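PDB 3LY0: dipeptidase AC. Metallo peptidase. MEROPS family M19 from Rhodobacter sphaeroides, which probably hydrolyses dipeptides as a zinc-dependent membrane-dipeptidase-like enzyme, and is captured here with two zinc ions and a phosphinate mimic of L-Ala-D-Ala. Local coordinates for residues L286-D290 against A328-Y334; E298-M303 against K341-W347. All coordinates share one frame. Residue numbers count along the deposited sequence, not the author numbering.

Interaction 1: L286-D290 against A328-Y334; sequences LRHLD and AMRAHGY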
loop_
_atom_site.group_PDB
_atom_site.type_symbol
_atom_site.label_atom_id
_atom_site.label_comp_id
_atom_site.label_asym_id
_atom_site.label_seq_id
_atom_site.Cartn_x
_atom_site.Cartn_y
_atom_site.Cartn_z
ATOM N N LEU A 286 9.880 8.416 12.902
ATOM C CA LEU A 286 9.217 8.497 14.198
ATOM C C LEU A 286 8.330 9.723 14.320
ATOM O O LEU A 286 7.351 9.726 15.059
ATOM C CB LEU A 286 10.253 8.479 15.321
ATOM C CG LEU A 286 10.942 7.126 15.470
ATOM C CD1 LEU A 286 12.135 7.244 16.409
ATOM C CD2 LEU A 286 9.946 6.068 15.950
ATOM N N ARG A 287 8.676 10.781 13.599
ATOM C CA ARG A 287 7.862 11.977 13.580
ATOM C C ARG A 287 6.494 11.638 12.991
ATOM O O ARG A 287 5.458 11.978 13.553
ATOM C CB ARG A 287 8.559 13.039 12.728
ATOM C CG ARG A 287 8.074 14.450 12.938
ATOM C CD ARG A 287 9.066 15.440 12.319
ATOM N NE ARG A 287 10.453 15.121 12.675
ATOM C CZ ARG A 287 11.451 14.969 11.802
ATOM N NH1 ARG A 287 11.237 15.118 10.497
ATOM N NH2 ARG A 287 12.675 14.676 12.234
ATOM N N HIS A 288 6.490 10.954 11.850
ATOM C CA HIS A 288 5.224 10.556 11.240
ATOM C C HIS A 288 4.464 9.565 12.106
ATOM O O HIS A 288 3.258 9.701 12.286
ATOM C CB HIS A 288 5.453 9.981 9.849
ATOM C CG HIS A 288 5.614 11.026 8.794
ATOM N ND1 HIS A 288 4.545 11.578 8.118
ATOM C CD2 HIS A 288 6.723 11.647 8.325
ATOM C CE1 HIS A 288 4.994 12.484 7.264
ATOM N NE2 HIS A 288 6.312 12.536 7.364
ATOM N N LEU A 289 5.164 8.571 12.644
ATOM C CA LEU A 289 4.484 7.582 13.484
ATOM C C LEU A 289 3.857 8.235 14.701
ATOM O O LEU A 289 2.708 7.961 15.029
ATOM C CB LEU A 289 5.414 6.447 13.901
ATOM C CG LEU A 289 5.704 5.398 12.834
ATOM C CD1 LEU A 289 6.789 4.456 13.324
ATOM C CD2 LEU A 289 4.437 4.617 12.476
ATOM N N ASP A 290 4.595 9.119 15.363
ATOM C CA ASP A 290 4.038 9.812 16.518
ATOM C C ASP A 290 2.797 10.589 16.138
ATOM O O ASP A 290 1.802 10.581 16.860
ATOM C CB ASP A 290 5.039 10.804 17.106
ATOM C CG ASP A 290 6.086 10.149 18.000
ATOM O OD1 ASP A 290 5.958 8.955 18.354
ATOM O OD2 ASP A 290 7.052 10.860 18.355
ATOM N N ALA A 328 14.765 1.180 16.436
ATOM C CA ALA A 328 14.594 2.627 16.543
ATOM C C ALA A 328 13.265 2.977 17.207
ATOM O O ALA A 328 13.178 3.910 18.012
ATOM C CB ALA A 328 14.707 3.296 15.165
ATOM N N MET A 329 12.223 2.231 16.852
ATOM C CA MET A 329 10.907 2.459 17.431
ATOM C C MET A 329 10.933 2.198 18.939
ATOM O O MET A 329 10.372 2.964 19.716
ATOM C CB MET A 329 9.858 1.584 16.731
ATOM C CG MET A 329 9.703 1.911 15.233
ATOM S SD MET A 329 8.696 0.724 14.283
ATOM C CE MET A 329 7.109 0.893 15.110
ATOM N N ARG A 330 11.597 1.127 19.342
ATOM C CA ARG A 330 11.711 0.808 20.766
ATOM C C ARG A 330 12.502 1.883 21.506
ATOM O O ARG A 330 12.116 2.313 22.599
ATOM C CB ARG A 330 12.368 -0.553 20.969
ATOM C CG ARG A 330 11.505 -1.718 20.531
ATOM C CD ARG A 330 12.057 -3.021 21.064
ATOM N NE ARG A 330 11.126 -4.125 20.863
ATOM C CZ ARG A 330 11.351 -5.141 20.042
ATOM N NH1 ARG A 330 12.479 -5.192 19.346
ATOM N NH2 ARG A 330 10.450 -6.104 19.921
ATOM N N ALA A 331 13.607 2.319 20.907
ATOM C CA ALA A 331 14.448 3.345 21.531
ATOM C C ALA A 331 13.697 4.660 21.713
ATOM O O ALA A 331 13.959 5.422 22.649
ATOM C CB ALA A 331 15.726 3.569 20.721
ATOM N N HIS A 332 12.764 4.923 20.802
ATOM C CA HIS A 332 11.945 6.122 20.832
ATOM C C HIS A 332 10.941 6.066 21.983
ATOM O O HIS A 332 10.378 7.085 22.381
ATOM C CB HIS A 332 11.208 6.256 19.498
ATOM C CG HIS A 332 10.553 7.582 19.297
ATOM N ND1 HIS A 332 11.269 8.756 19.208
ATOM C CD2 HIS A 332 9.250 7.918 19.136
ATOM C CE1 HIS A 332 10.432 9.762 19.018
ATOM N NE2 HIS A 332 9.202 9.279 18.974
ATOM N N GLY A 333 10.700 4.868 22.494
ATOM C CA GLY A 333 9.866 4.709 23.674
ATOM C C GLY A 333 8.592 3.902 23.509
ATOM O O GLY A 333 7.794 3.800 24.445
ATOM N N TYR A 334 8.378 3.324 22.333
ATOM C CA TYR A 334 7.184 2.512 22.137
ATOM C C TYR A 334 7.320 1.206 22.908
ATOM O O TYR A 334 8.263 0.448 22.687
ATOM C CB TYR A 334 6.962 2.192 20.657
ATOM C CG TYR A 334 6.685 3.379 19.757
ATOM C CD1 TYR A 334 6.436 4.650 20.271
ATOM C CD2 TYR A 334 6.646 3.212 18.376
ATOM C CE1 TYR A 334 6.177 5.725 19.423
ATOM C CE2 TYR A 334 6.395 4.272 17.534
ATOM C CZ TYR A 334 6.163 5.523 18.051
ATOM O OH TYR A 334 5.915 6.563 17.180
#
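A single carboxylate, that of Asp290, takes one hydrogen bond from each of two rings, those of His332 in the last turn of helix 322-332 and Tyr334 just beyond the helix. Tyr334 OH donates to Asp290 OD1 at 2.7 Å, and His332 NE2 donates to Asp290 OD2, also at 2.7 Å and nearly straight at 170°. Gly333, with its positive phi, closes a Schellman motif between the two ring-bearing residues, and Tyr334 then points its CB toward helix 283-296. Leu286 CB lies 3.8 Å from the centroid of the His332 ring, almost on the ring normal, a CH-pi contact, and Leu286 CD2 is 4.2 Å from Met329 CG. Deeper in, Leu289 CD1 meets Met329 CE at 4.0 Å and Tyr334 CE2 at 4.2 Å. The contact joins the helices that flank strand 301-303 in the chain, and Leu289 also packs on Val301 and Met303 of that strand. With both carboxylate oxygens engaged, the helix terminus is held by directional polar bonds alongside an apolar layer.

Interaction 2: E298-M303 against K341-W347; sequences EDHVGM and KLCHENW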
loop_
_atom_site.group_PDB
_atom_site.type_symbol
_atom_site.label_atom_id
_atom_site.label_comp_id
_atom_site.label_asym_id
_atom_site.label_seq_id
_atom_site.Cartn_x
_atom_site.Cartn_y
_atom_site.Cartn_z
ATOM N N GLU A 298 -3.663 4.350 19.005
ATOM C CA GLU A 298 -2.697 3.266 18.933
ATOM C C GLU A 298 -3.180 2.055 18.154
ATOM O O GLU A 298 -2.369 1.245 17.731
ATOM C CB GLU A 298 -2.309 2.795 20.341
ATOM C CG GLU A 298 -1.464 3.772 21.139
ATOM C CD GLU A 298 -1.059 3.207 22.490
ATOM O OE1 GLU A 298 -1.604 2.154 22.883
ATOM O OE2 GLU A 298 -0.188 3.813 23.147
ATOM N N ASP A 299 -4.492 1.923 17.980
ATOM C CA ASP A 299 -5.043 0.744 17.315
ATOM C C ASP A 299 -5.220 0.930 15.809
ATOM O O ASP A 299 -5.667 0.016 15.121
ATOM C CB ASP A 299 -6.401 0.376 17.924
ATOM C CG ASP A 299 -6.287 -0.068 19.366
ATOM O OD1 ASP A 299 -5.621 -1.094 19.624
ATOM O OD2 ASP A 299 -6.869 0.608 20.237
ATOM N N HIS A 300 -4.861 2.098 15.289
ATOM C CA HIS A 300 -5.250 2.433 13.920
ATOM C C HIS A 300 -4.092 2.831 13.016
ATOM O O HIS A 300 -4.291 3.507 12.006
ATOM C CB HIS A 300 -6.329 3.519 13.935
ATOM C CG HIS A 300 -7.522 3.149 14.758
ATOM N ND1 HIS A 300 -8.459 2.231 14.335
ATOM C CD2 HIS A 300 -7.915 3.545 15.993
ATOM C CE1 HIS A 300 -9.383 2.086 15.268
ATOM N NE2 HIS A 300 -9.080 2.875 16.282
ATOM N N VAL A 301 -2.892 2.405 13.398
ATOM C CA VAL A 301 -1.674 2.677 12.643
ATOM C C VAL A 301 -0.877 1.388 12.462
ATOM O O VAL A 301 -0.788 0.565 13.371
ATOM C CB VAL A 301 -0.782 3.699 13.364
ATOM C CG1 VAL A 301 0.432 4.017 12.497
ATOM C CG2 VAL A 301 -1.567 4.954 13.693
ATOM N N GLY A 302 -0.311 1.193 11.279
ATOM C CA GLY A 302 0.586 0.075 11.060
ATOM C C GLY A 302 1.607 0.423 10.004
ATOM O O GLY A 302 1.842 1.604 9.735
ATOM N N MET A 303 2.223 -0.597 9.416
ATOM C CA MET A 303 3.191 -0.383 8.347
ATOM C C MET A 303 2.526 -0.514 6.990
ATOM O O MET A 303 1.651 -1.364 6.791
ATOM C CB MET A 303 4.332 -1.398 8.434
ATOM C CG MET A 303 5.001 -1.502 9.802
ATOM S SD MET A 303 5.996 -0.060 10.323
ATOM C CE MET A 303 4.881 0.735 11.479
ATOM N N LYS A 341 0.992 -4.036 18.149
ATOM C CA LYS A 341 -0.088 -3.383 17.407
ATOM C C LYS A 341 0.413 -2.808 16.079
ATOM O O LYS A 341 -0.184 -3.051 15.023
ATOM C CB LYS A 341 -0.734 -2.278 18.242
ATOM C CG LYS A 341 -1.577 -2.785 19.404
ATOM C CD LYS A 341 -2.115 -1.611 20.189
ATOM C CE LYS A 341 -2.976 -2.059 21.358
ATOM N NZ LYS A 341 -3.650 -0.892 21.990
ATOM N N LEU A 342 1.499 -2.039 16.146
ATOM C CA LEU A 342 2.036 -1.362 14.972
ATOM C C LEU A 342 2.601 -2.358 13.966
ATOM O O LEU A 342 2.557 -2.130 12.757
ATOM C CB LEU A 342 3.133 -0.380 15.381
ATOM C CG LEU A 342 2.680 0.752 16.293
ATOM C CD1 LEU A 342 3.881 1.556 16.739
ATOM C CD2 LEU A 342 1.667 1.656 15.584
ATOM N N CYS A 343 3.127 -3.470 14.458
ATOM C CA CYS A 343 3.772 -4.442 13.587
ATOM C C CYS A 343 2.804 -5.372 12.860
ATOM O O CYS A 343 3.034 -5.704 11.695
ATOM C CB CYS A 343 4.836 -5.252 14.348
ATOM S SG CYS A 343 6.347 -4.305 14.713
ATOM N N HIS A 344 1.740 -5.804 13.536
ATOM C CA HIS A 344 0.766 -6.664 12.868
ATOM C C HIS A 344 -0.647 -6.678 13.449
ATOM O O HIS A 344 -1.603 -6.905 12.710
ATOM C CB HIS A 344 1.278 -8.109 12.788
ATOM C CG HIS A 344 1.538 -8.736 14.124
ATOM N ND1 HIS A 344 2.806 -8.863 14.649
ATOM C CD2 HIS A 344 0.696 -9.280 15.039
ATOM C CE1 HIS A 344 2.737 -9.453 15.829
ATOM N NE2 HIS A 344 1.469 -9.713 16.093
ATOM N N GLU A 345 -0.796 -6.494 14.758
ATOM C CA GLU A 345 -2.121 -6.708 15.352
ATOM C C GLU A 345 -3.171 -5.752 14.794
ATOM O O GLU A 345 -4.321 -6.133 14.588
ATOM C CB GLU A 345 -2.083 -6.625 16.883
ATOM C CG GLU A 345 -1.249 -7.715 17.549
ATOM C CD GLU A 345 -1.224 -7.589 19.061
ATOM O OE1 GLU A 345 -1.727 -6.576 19.587
ATOM O OE2 GLU A 345 -0.681 -8.496 19.726
ATOM N N ASN A 346 -2.778 -4.509 14.545
ATOM C CA ASN A 346 -3.731 -3.533 14.028
ATOM C C ASN A 346 -4.269 -3.920 12.646
ATOM O O ASN A 346 -5.466 -3.803 12.396
ATOM C CB ASN A 346 -3.132 -2.121 14.009
ATOM C CG ASN A 346 -2.968 -1.543 15.405
ATOM O OD1 ASN A 346 -3.510 -2.076 16.372
ATOM N ND2 ASN A 346 -2.229 -0.452 15.517
ATOM N N TRP A 347 -3.394 -4.359 11.744
ATOM C CA TRP A 347 -3.883 -4.835 10.451
ATOM C C TRP A 347 -4.847 -5.993 10.625
ATOM O O TRP A 347 -5.878 -6.038 9.959
ATOM C CB TRP A 347 -2.757 -5.261 9.507
ATOM C CG TRP A 347 -2.229 -4.109 8.704
ATOM C CD1 TRP A 347 -0.946 -3.630 8.693
ATOM C CD2 TRP A 347 -2.978 -3.270 7.811
ATOM N NE1 TRP A 347 -0.849 -2.556 7.845
ATOM C CE2 TRP A 347 -2.081 -2.313 7.287
ATOM C CE3 TRP A 347 -4.320 -3.238 7.401
ATOM C CZ2 TRP A 347 -2.479 -1.334 6.374
ATOM C CZ3 TRP A 347 -4.712 -2.268 6.484
ATOM C CH2 TRP A 347 -3.791 -1.327 5.985
HETATM O O HOH W 1 -0.572 -0.409 22.997
HETATM O O HOH W 2 -6.944 -2.057 13.949
HETATM O O HOH W 3 -5.125 -3.582 17.838
HETATM O O HOH W 4 1.671 -3.262 10.407
#
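The chain enters through Glu298, whose carbonyl O accepts a hydrogen bond from Asn346 ND2 at 2.8 Å. A long salt bridge runs from Glu298 OE1 to Lys341 NZ, 3.8 Å. Water 1 bonds the same carboxylate oxygen and, weakly, the lysine. Closer is Asp299 OD1 to Lys341 NZ, 3.1 Å. Waters 2 and 3 tie Asp299 to Asn346, the first joining their carbonyl oxygens and the second their side-chain OD1 atoms. His300 turns away, and His300 ND1 is hydrogen-bonded to Gly259 O. Val301 O, on strand 301-303, accepts a second hydrogen bond from Asn346 ND2, again 2.8 Å, so one amide nitrogen clasps the turn at both ends; Val301 CB packs on Leu342 CD2 at 3.9 Å. Gly302 CA is 3.4 Å from Leu342 O, and a beta carbon would crowd Trp347 NE1. Met303 N reaches Leu342 O through water 4, and Met303 O accepts a hydrogen bond from Trp347 NE1 at 3.0 Å. The helix crosses the strand steeply, at 111° for these short segments. Strand 301-303 pairs in parallel with 260-263, Met303 also backbone-bonds Gly12, and the helix touches strand 9-11, consistent with closure of the M19 TIM barrel between last and first strands.

Overall arrangement
The two contacts interlock along the chain: helix 283-296, strand 301-303, helix 322-332 and helix 336-354 follow in order, and interaction 1 pairs the first with the third, interaction 2 the second with the fourth. Their centres are 13 Å apart and their apolar sides merge, Leu342 CD1 lying 3.6 Å from Tyr334 CD2 and 3.7 Å from Met329 CE, while Leu289 CD2 is 4.0 Å from Met303 CE. Interaction 1 joins two helices farther out and is partly buried, with ring-to-carboxylate bonds on its more exposed side. Interaction 2 lies deeper, where side chains satisfy strand and turn carbonyls; its salt bridges keep to the outer end.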